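Local coordinates for protein cyanoglobin (Synechocystis sp., PDB 1S69) that binds oxygen very tightly at a single heme, as a monomeric group I truncated hemoglobin, at residues T12-D15 with L16-K20; A93-E97 with M98-E102. All coordinates share one frame; numbering follows the deposited sequence.

How the contacts relate
From the N terminus, contact 1 comes first, as two successive turns in the first two-thirds of helix 10-26. Contact 2 follows much later, where helix 81-98 ends and the chain bends into helix 102-113. Neither encloses a long loop: the halves of each are consecutive in sequence, so the two stand in series and neither nest nor cross. They nevertheless meet in space, their centres about 11 Å apart, because helices 10-26 and 81-98 pack together. Met98 SD lies 3.6 Å from Ala17 CA, and Thr94 CG2 comes 3.5 Å from Lys20 CB. Contact 1 also faces helix 40-54 on the distal side of the heme, whereas contact 2 lies away from the heme and the cyanide.

Contact 1. Residues T12-D15 with L16-K20; sequences TAVD and LAVDK
Asp15 and Asp19 stand one turn apart on helix 10-26 of this 2-on-2 globin, where the i to i+4 spacing of an alpha-helix sets like side chains on one face, as it does Val14 with Val18. The backbone supplies four successive hydrogen bonds of this spacing: Leu16 N to Thr12 O, Ala17 N to Ala13 O at 2.9 Å, Val18 N to Val14 O, and the longer Asp19 N to Asp15 O at 3.2 Å. Val14 and Val18 pack side by side, CG1 of the first 4.2 Å from CG2 of the second; both are buried against helix 40-54, Val18 touching Gln47 of the cyanide pocket. The charged pair faces the same helix, where Lys48 forms a salt bridge to OD1 of each aspartate and probably offsets their like charges. A leucine at Asp19 would take away one of the two carboxylates that Lys48 bridges, and the lysine ammonium would probably be held less firmly, by Asp15 alone of the pair. The carboxylate planes are turned 73° apart, with OD2 of Asp15 3.7 Å from OD2 of Asp19. Asp19 has CG beside its own backbone N (chi1 -76°), which brings this carbon back to 3.3 Å from Asp15 O.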
loop_
_atom_site.group_PDB
_atom_site.type_symbol
_atom_site.label_atom_id
_atom_site.label_comp_id
_atom_site.label_asym_id
_atom_site.label_seq_id
_atom_site.Cartn_x
_atom_site.Cartn_y
_atom_site.Cartn_z
ATOM N N THR A 12 -12.339 9.126 4.318
ATOM C CA THR A 12 -13.076 8.765 3.112
ATOM C C THR A 12 -12.153 8.753 1.905
ATOM O O THR A 12 -12.347 7.917 1.027
ATOM C CB THR A 12 -14.292 9.657 2.858
ATOM O OG1 THR A 12 -13.786 10.922 2.476
ATOM C CG2 THR A 12 -15.052 9.969 4.154
ATOM N N ALA A 13 -11.158 9.641 1.859
ATOM C CA ALA A 13 -10.116 9.558 0.818
ATOM C C ALA A 13 -9.262 8.247 0.877
ATOM O O ALA A 13 -9.062 7.611 -0.146
ATOM C CB ALA A 13 -9.220 10.783 0.809
ATOM N N VAL A 14 -8.742 7.874 2.052
ATOM C CA VAL A 14 -8.003 6.623 2.215
ATOM C C VAL A 14 -8.886 5.412 1.875
ATOM O O VAL A 14 -8.429 4.485 1.209
ATOM C CB VAL A 14 -7.370 6.476 3.663
ATOM C CG1 VAL A 14 -6.788 5.049 3.919
ATOM C CG2 VAL A 14 -6.352 7.527 3.912
ATOM N N ASP A 15 -10.165 5.443 2.278
ATOM C CA ASP A 15 -11.081 4.296 2.081
ATOM C C ASP A 15 -11.256 4.049 0.623
ATOM O O ASP A 15 -11.155 2.911 0.147
ATOM C CB ASP A 15 -12.454 4.565 2.753
ATOM C CG ASP A 15 -13.518 3.464 2.431
ATOM O OD1 ASP A 15 -13.610 2.454 3.215
ATOM O OD2 ASP A 15 -14.320 3.538 1.443
ATOM N N LEU A 16 -11.490 5.140 -0.098
ATOM C CA LEU A 16 -11.634 5.121 -1.566
ATOM C C LEU A 16 -10.342 4.727 -2.273
ATOM O O LEU A 16 -10.362 3.932 -3.211
ATOM C CB LEU A 16 -12.026 6.499 -2.067
ATOM C CG LEU A 16 -12.793 6.616 -3.385
ATOM C CD1 LEU A 16 -11.999 7.373 -4.440
ATOM C CD2 LEU A 16 -13.394 5.293 -3.950
ATOM N N ALA A 17 -9.223 5.322 -1.861
ATOM C CA ALA A 17 -7.926 4.974 -2.453
ATOM C C ALA A 17 -7.619 3.487 -2.321
ATOM O O ALA A 17 -7.158 2.871 -3.246
ATOM C CB ALA A 17 -6.811 5.786 -1.819
ATOM N N VAL A 18 -7.809 2.935 -1.144
ATOM C CA VAL A 18 -7.513 1.526 -0.901
ATOM C C VAL A 18 -8.394 0.594 -1.769
ATOM O O VAL A 18 -7.933 -0.393 -2.335
ATOM C CB VAL A 18 -7.610 1.170 0.616
ATOM C CG1 VAL A 18 -7.566 -0.360 0.839
ATOM C CG2 VAL A 18 -6.374 1.784 1.387
ATOM N N ASP A 19 -9.661 0.936 -1.878
ATOM C CA ASP A 19 -10.579 0.121 -2.662
ATOM C C ASP A 19 -10.180 0.090 -4.121
ATOM O O ASP A 19 -10.097 -0.989 -4.751
ATOM C CB ASP A 19 -11.996 0.660 -2.576
ATOM C CG ASP A 19 -12.653 0.345 -1.273
ATOM O OD1 ASP A 19 -12.176 -0.437 -0.428
ATOM O OD2 ASP A 19 -13.744 0.873 -1.000
ATOM N N LYS A 20 -9.916 1.281 -4.629
ATOM C CA LYS A 20 -9.501 1.489 -5.985
ATOM C C LYS A 20 -8.134 0.882 -6.274
ATOM O O LYS A 20 -7.888 0.324 -7.348
ATOM C CB LYS A 20 -9.431 3.014 -6.285
ATOM C CG LYS A 20 -10.760 3.808 -6.550
ATOM C CD LYS A 20 -11.765 2.967 -7.281
ATOM C CE LYS A 20 -12.575 3.772 -8.367
ATOM N NZ LYS A 20 -13.738 2.907 -8.872
#

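Contact 2. Residues A93-E97 with M98-E102; sequences ATLKE and MGVPE
The turn joining Leu95 to Val100 is a local helix-ending contact, placed where helix 81-98 stops and the chain bends towards helix 102-113. Leu95 O is its focal acceptor. Val100 N donates to it at 3.0 Å, tilted 25° from the carbonyl plane, while Met98 N, at 3.1 Å, reaches it from the opposite face, high above that plane. Gly99 N bonds chiefly to Lys96 O, 3.0 Å away, and only weakly to Leu95 O. The bonds from Val100 N to Leu95 O and Gly99 N to Lys96 O, wrapped around a glycine of positive phi (96°), define a Schellman motif; at these backbone angles a beta carbon on Gly99 would be jammed against the carbonyl oxygen of Met98. The apolar contact familiar from such caps is present too, Leu95 and Val100 lying alongside each other with CD2 4.0 Å from CG2, and both touch Ile105 on the next helix. Met98 packs on Leu95 CD2 as well, through SD, and has CG beside its backbone N (chi1 -85°), which carries that carbon to 3.4 Å from Thr94 O. Towards helix 10-26, Glu97 OE2 makes a salt bridge to Arg24, whose NE donates a hydrogen bond to Thr94 OG1.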
loop_
_atom_site.group_PDB
_atom_site.type_symbol
_atom_site.label_atom_id
_atom_site.label_comp_id
_atom_site.label_asym_id
_atom_site.label_seq_id
_atom_site.Cartn_x
_atom_site.Cartn_y
_atom_site.Cartn_z
ATOM N N ALA A 93 -0.699 5.608 -9.191
ATOM C CA ALA A 93 -1.618 5.686 -10.353
ATOM C C ALA A 93 -3.027 5.908 -9.902
ATOM O O ALA A 93 -3.718 6.768 -10.469
ATOM C CB ALA A 93 -1.566 4.425 -11.241
ATOM N N THR A 94 -3.432 5.170 -8.859
ATOM C CA THR A 94 -4.765 5.263 -8.277
ATOM C C THR A 94 -5.004 6.684 -7.727
ATOM O O THR A 94 -6.075 7.275 -7.994
ATOM C CB THR A 94 -4.917 4.219 -7.164
ATOM O OG1 THR A 94 -4.942 2.910 -7.754
ATOM C CG2 THR A 94 -6.241 4.386 -6.380
ATOM N N LEU A 95 -4.045 7.195 -6.955
ATOM C CA LEU A 95 -4.115 8.571 -6.446
ATOM C C LEU A 95 -4.203 9.611 -7.574
ATOM O O LEU A 95 -4.995 10.525 -7.468
ATOM C CB LEU A 95 -2.938 8.891 -5.538
ATOM C CG LEU A 95 -2.872 8.033 -4.279
ATOM C CD1 LEU A 95 -1.666 8.411 -3.500
ATOM C CD2 LEU A 95 -4.096 8.201 -3.408
ATOM N N LYS A 96 -3.381 9.486 -8.619
ATOM C CA LYS A 96 -3.485 10.375 -9.778
ATOM C C LYS A 96 -4.896 10.340 -10.398
ATOM O O LYS A 96 -5.522 11.360 -10.654
ATOM C CB LYS A 96 -2.440 10.027 -10.806
ATOM C CG LYS A 96 -2.462 10.970 -11.977
ATOM C CD LYS A 96 -1.393 10.592 -12.915
ATOM C CE LYS A 96 -1.110 11.731 -13.906
ATOM N NZ LYS A 96 -0.012 11.308 -14.835
ATOM N N GLU A 97 -5.428 9.147 -10.581
ATOM C CA GLU A 97 -6.732 8.980 -11.122
ATOM C C GLU A 97 -7.829 9.637 -10.263
ATOM O O GLU A 97 -8.877 10.047 -10.774
ATOM C CB GLU A 97 -6.955 7.515 -11.236
ATOM C CG GLU A 97 -7.688 7.153 -12.478
ATOM C CD GLU A 97 -8.808 6.227 -12.118
ATOM O OE1 GLU A 97 -9.803 6.746 -11.511
ATOM O OE2 GLU A 97 -8.659 4.991 -12.394
ATOM N N MET A 98 -7.581 9.745 -8.967
ATOM C CA MET A 98 -8.576 10.242 -8.026
ATOM C C MET A 98 -8.537 11.764 -8.002
ATOM O O MET A 98 -9.410 12.383 -7.388
ATOM C CB MET A 98 -8.286 9.718 -6.617
ATOM C CG MET A 98 -8.865 8.352 -6.333
ATOM S SD MET A 98 -8.208 7.758 -4.739
ATOM C CE MET A 98 -8.909 9.020 -3.413
ATOM N N GLY A 99 -7.495 12.344 -8.604
ATOM C CA GLY A 99 -7.361 13.775 -8.678
ATOM C C GLY A 99 -6.491 14.287 -7.576
ATOM O O GLY A 99 -6.436 15.502 -7.383
ATOM N N VAL A 100 -5.784 13.392 -6.868
ATOM C CA VAL A 100 -4.837 13.821 -5.835
ATOM C C VAL A 100 -3.794 14.611 -6.532
ATOM O O VAL A 100 -3.320 14.174 -7.566
ATOM C CB VAL A 100 -4.228 12.653 -5.011
ATOM C CG1 VAL A 100 -3.128 13.164 -4.049
ATOM C CG2 VAL A 100 -5.351 11.896 -4.288
ATOM N N PRO A 101 -3.513 15.823 -6.037
ATOM C CA PRO A 101 -2.490 16.701 -6.642
ATOM C C PRO A 101 -1.110 16.089 -6.596
ATOM O O PRO A 101 -0.773 15.334 -5.642
ATOM C CB PRO A 101 -2.509 17.959 -5.737
ATOM C CG PRO A 101 -3.277 17.608 -4.596
ATOM C CD PRO A 101 -4.213 16.476 -4.906
ATOM N N GLU A 102 -0.278 16.480 -7.559
ATOM C CA GLU A 102 1.063 15.904 -7.683
ATOM C C GLU A 102 1.946 16.052 -6.474
ATOM O O GLU A 102 2.712 15.174 -6.158
ATOM C CB GLU A 102 1.796 16.476 -8.899
ATOM C CG GLU A 102 0.877 16.603 -10.092
ATOM C CD GLU A 102 1.044 15.497 -11.148
ATOM O OE1 GLU A 102 1.781 15.812 -12.149
ATOM O OE2 GLU A 102 0.411 14.360 -11.011
#